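Local coordinates for MutT/nudix family protein (Deinococcus radiodurans, PDB 2W4E) that probably hydrolyses ADP-ribose as a magnesium-dependent Nudix pyrophosphatase, represented here by a truncated chain that holds its Nudix domain, at residues R6-L11 with G39-G44. Residues are numbered along the deposited sequence; the frame is centred on the assembly and turned at random.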
loop_
_atom_site.group_PDB
_atom_site.type_symbol
_atom_site.label_atom_id
_atom_site.label_comp_id
_atom_site.label_asym_id
_atom_site.label_seq_id
_atom_site.Cartn_x
_atom_site.Cartn_y
_atom_site.Cartn_z
ATOM N N ARG A 6 11.154 8.342 -10.090
ATOM C CA ARG A 6 11.130 7.097 -9.320
ATOM C C ARG A 6 11.617 7.373 -7.904
ATOM O O ARG A 6 12.473 8.224 -7.707
ATOM C CB ARG A 6 12.037 6.041 -9.966
ATOM C CG ARG A 6 11.710 5.723 -11.426
ATOM C CD ARG A 6 12.641 4.677 -12.052
ATOM N NE ARG A 6 14.013 5.173 -12.250
ATOM C CZ ARG A 6 15.095 4.402 -12.399
ATOM N NH1 ARG A 6 15.006 3.073 -12.374
ATOM N NH2 ARG A 6 16.284 4.970 -12.560
ATOM N N ALA A 7 11.088 6.641 -6.919
ATOM C CA ALA A 7 11.667 6.656 -5.576
ATOM C C ALA A 7 11.779 5.206 -5.140
ATOM O O ALA A 7 11.018 4.336 -5.616
ATOM C CB ALA A 7 10.773 7.436 -4.624
ATOM N N VAL A 8 12.717 4.954 -4.233
ATOM C CA VAL A 8 12.938 3.626 -3.686
ATOM C C VAL A 8 12.504 3.604 -2.227
ATOM O O VAL A 8 12.670 4.594 -1.530
ATOM C CB VAL A 8 14.422 3.216 -3.880
ATOM C CG1 VAL A 8 15.367 4.177 -3.152
ATOM C CG2 VAL A 8 14.614 1.807 -3.449
ATOM N N PHE A 9 11.867 2.513 -1.794
ATOM C CA PHE A 9 11.437 2.376 -0.412
ATOM C C PHE A 9 12.121 1.121 0.078
ATOM O O PHE A 9 12.152 0.110 -0.620
ATOM C CB PHE A 9 9.911 2.232 -0.318
ATOM C CG PHE A 9 9.191 3.542 -0.321
ATOM C CD1 PHE A 9 8.574 4.013 0.836
ATOM C CD2 PHE A 9 9.156 4.330 -1.475
ATOM C CE1 PHE A 9 7.932 5.276 0.862
ATOM C CE2 PHE A 9 8.525 5.581 -1.451
ATOM C CZ PHE A 9 7.914 6.044 -0.278
ATOM N N ILE A 10 12.681 1.198 1.269
ATOM C CA ILE A 10 13.462 0.116 1.836
ATOM C C ILE A 10 12.982 -0.243 3.215
ATOM O O ILE A 10 13.060 0.581 4.165
ATOM C CB ILE A 10 14.984 0.493 1.961
ATOM C CG1 ILE A 10 15.589 0.877 0.609
ATOM C CG2 ILE A 10 15.783 -0.704 2.576
ATOM C CD1 ILE A 10 15.612 2.352 0.384
ATOM N N LEU A 11 12.559 -1.486 3.362
ATOM C CA LEU A 11 12.302 -2.025 4.686
ATOM C C LEU A 11 13.593 -2.706 5.211
ATOM O O LEU A 11 13.942 -3.784 4.759
ATOM C CB LEU A 11 11.136 -3.031 4.628
ATOM C CG LEU A 11 10.887 -3.898 5.886
ATOM C CD1 LEU A 11 10.689 -2.975 7.130
ATOM C CD2 LEU A 11 9.634 -4.782 5.592
ATOM N N GLY A 39 13.586 7.510 -0.521
ATOM C CA GLY A 39 14.131 8.693 -1.176
ATOM C C GLY A 39 14.053 8.586 -2.691
ATOM O O GLY A 39 13.908 7.492 -3.245
ATOM N N GLY A 40 14.171 9.729 -3.367
ATOM C CA GLY A 40 14.108 9.741 -4.837
ATOM C C GLY A 40 15.326 9.071 -5.434
ATOM O O GLY A 40 16.398 9.093 -4.829
ATOM N N VAL A 41 15.162 8.472 -6.615
ATOM C CA VAL A 41 16.271 7.862 -7.344
ATOM C C VAL A 41 16.884 8.959 -8.223
ATOM O O VAL A 41 16.160 9.612 -8.971
ATOM C CB VAL A 41 15.777 6.691 -8.231
ATOM C CG1 VAL A 41 16.904 6.080 -9.062
ATOM C CG2 VAL A 41 15.072 5.608 -7.385
ATOM N N GLU A 42 18.197 9.163 -8.114
ATOM C CA GLU A 42 18.916 10.201 -8.890
ATOM C C GLU A 42 19.033 9.891 -10.384
ATOM O O GLU A 42 18.794 8.756 -10.808
ATOM C CB GLU A 42 20.303 10.464 -8.292
ATOM C CG GLU A 42 20.305 11.527 -7.199
ATOM C CD GLU A 42 21.388 11.308 -6.129
ATOM O OE1 GLU A 42 22.491 10.817 -6.458
ATOM O OE2 GLU A 42 21.137 11.639 -4.943
ATOM N N LYS A 43 19.402 10.921 -11.161
ATOM C CA LYS A 43 19.453 10.891 -12.647
ATOM C C LYS A 43 20.115 9.656 -13.226
ATOM O O LYS A 43 19.504 8.912 -14.004
ATOM C CB LYS A 43 20.198 12.132 -13.208
ATOM C CG LYS A 43 20.368 12.131 -14.756
ATOM C CD LYS A 43 21.747 12.633 -15.236
ATOM C CE LYS A 43 21.798 12.764 -16.769
ATOM N NZ LYS A 43 21.439 11.490 -17.472
ATOM N N GLY A 44 21.383 9.473 -12.872
ATOM C CA GLY A 44 22.169 8.403 -13.440
ATOM C C GLY A 44 22.251 7.264 -12.459
ATOM O O GLY A 44 23.278 6.575 -12.399
HETATM O O HOH W 1 13.361 9.993 -10.096
#
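Val-41 sets CG1 anti to its backbone N (chi1 177°) and CG2 anti to its carbonyl carbon, while Arg-6 puts CG anti to its own carbonyl carbon and bends at chi3. The two side chains cross obliquely beside the end of strand 37-40 of the Nudix fold, where the Nudix box begins at Gly-39. CG1 of Val-41 lies over one face of the guanidinium, 3.7 Å from NH2 of Arg-6. CG2 of Val-41 packs 4.0 Å from CB of Arg-6 and also faces CB of Val-8. Ala-50 of helix 47-59 touches both valines, so the apolar patch continues into the Nudix-box helix. An alanine at Val-41 would probably leave the guanidinium face and Val-8 less well packed, since both methyl contacts would go. The backbones pair antiparallel: Val-8 and Gly-39 exchange two hydrogen bonds, N of Val-8 to O of Gly-39 (3.0 Å) and N of Gly-39 to O of Val-8 (3.2 Å). Beyond the non-hydrogen-bonded pair of Ala-7 and Gly-40, N of Val-41 bonds almost straight to O of Arg-6 (2.9 Å), from above the carbonyl plane. One water extends this ladder, accepting from N of Arg-6 at 2.8 Å and donating to O of Val-41 at 3.0 Å.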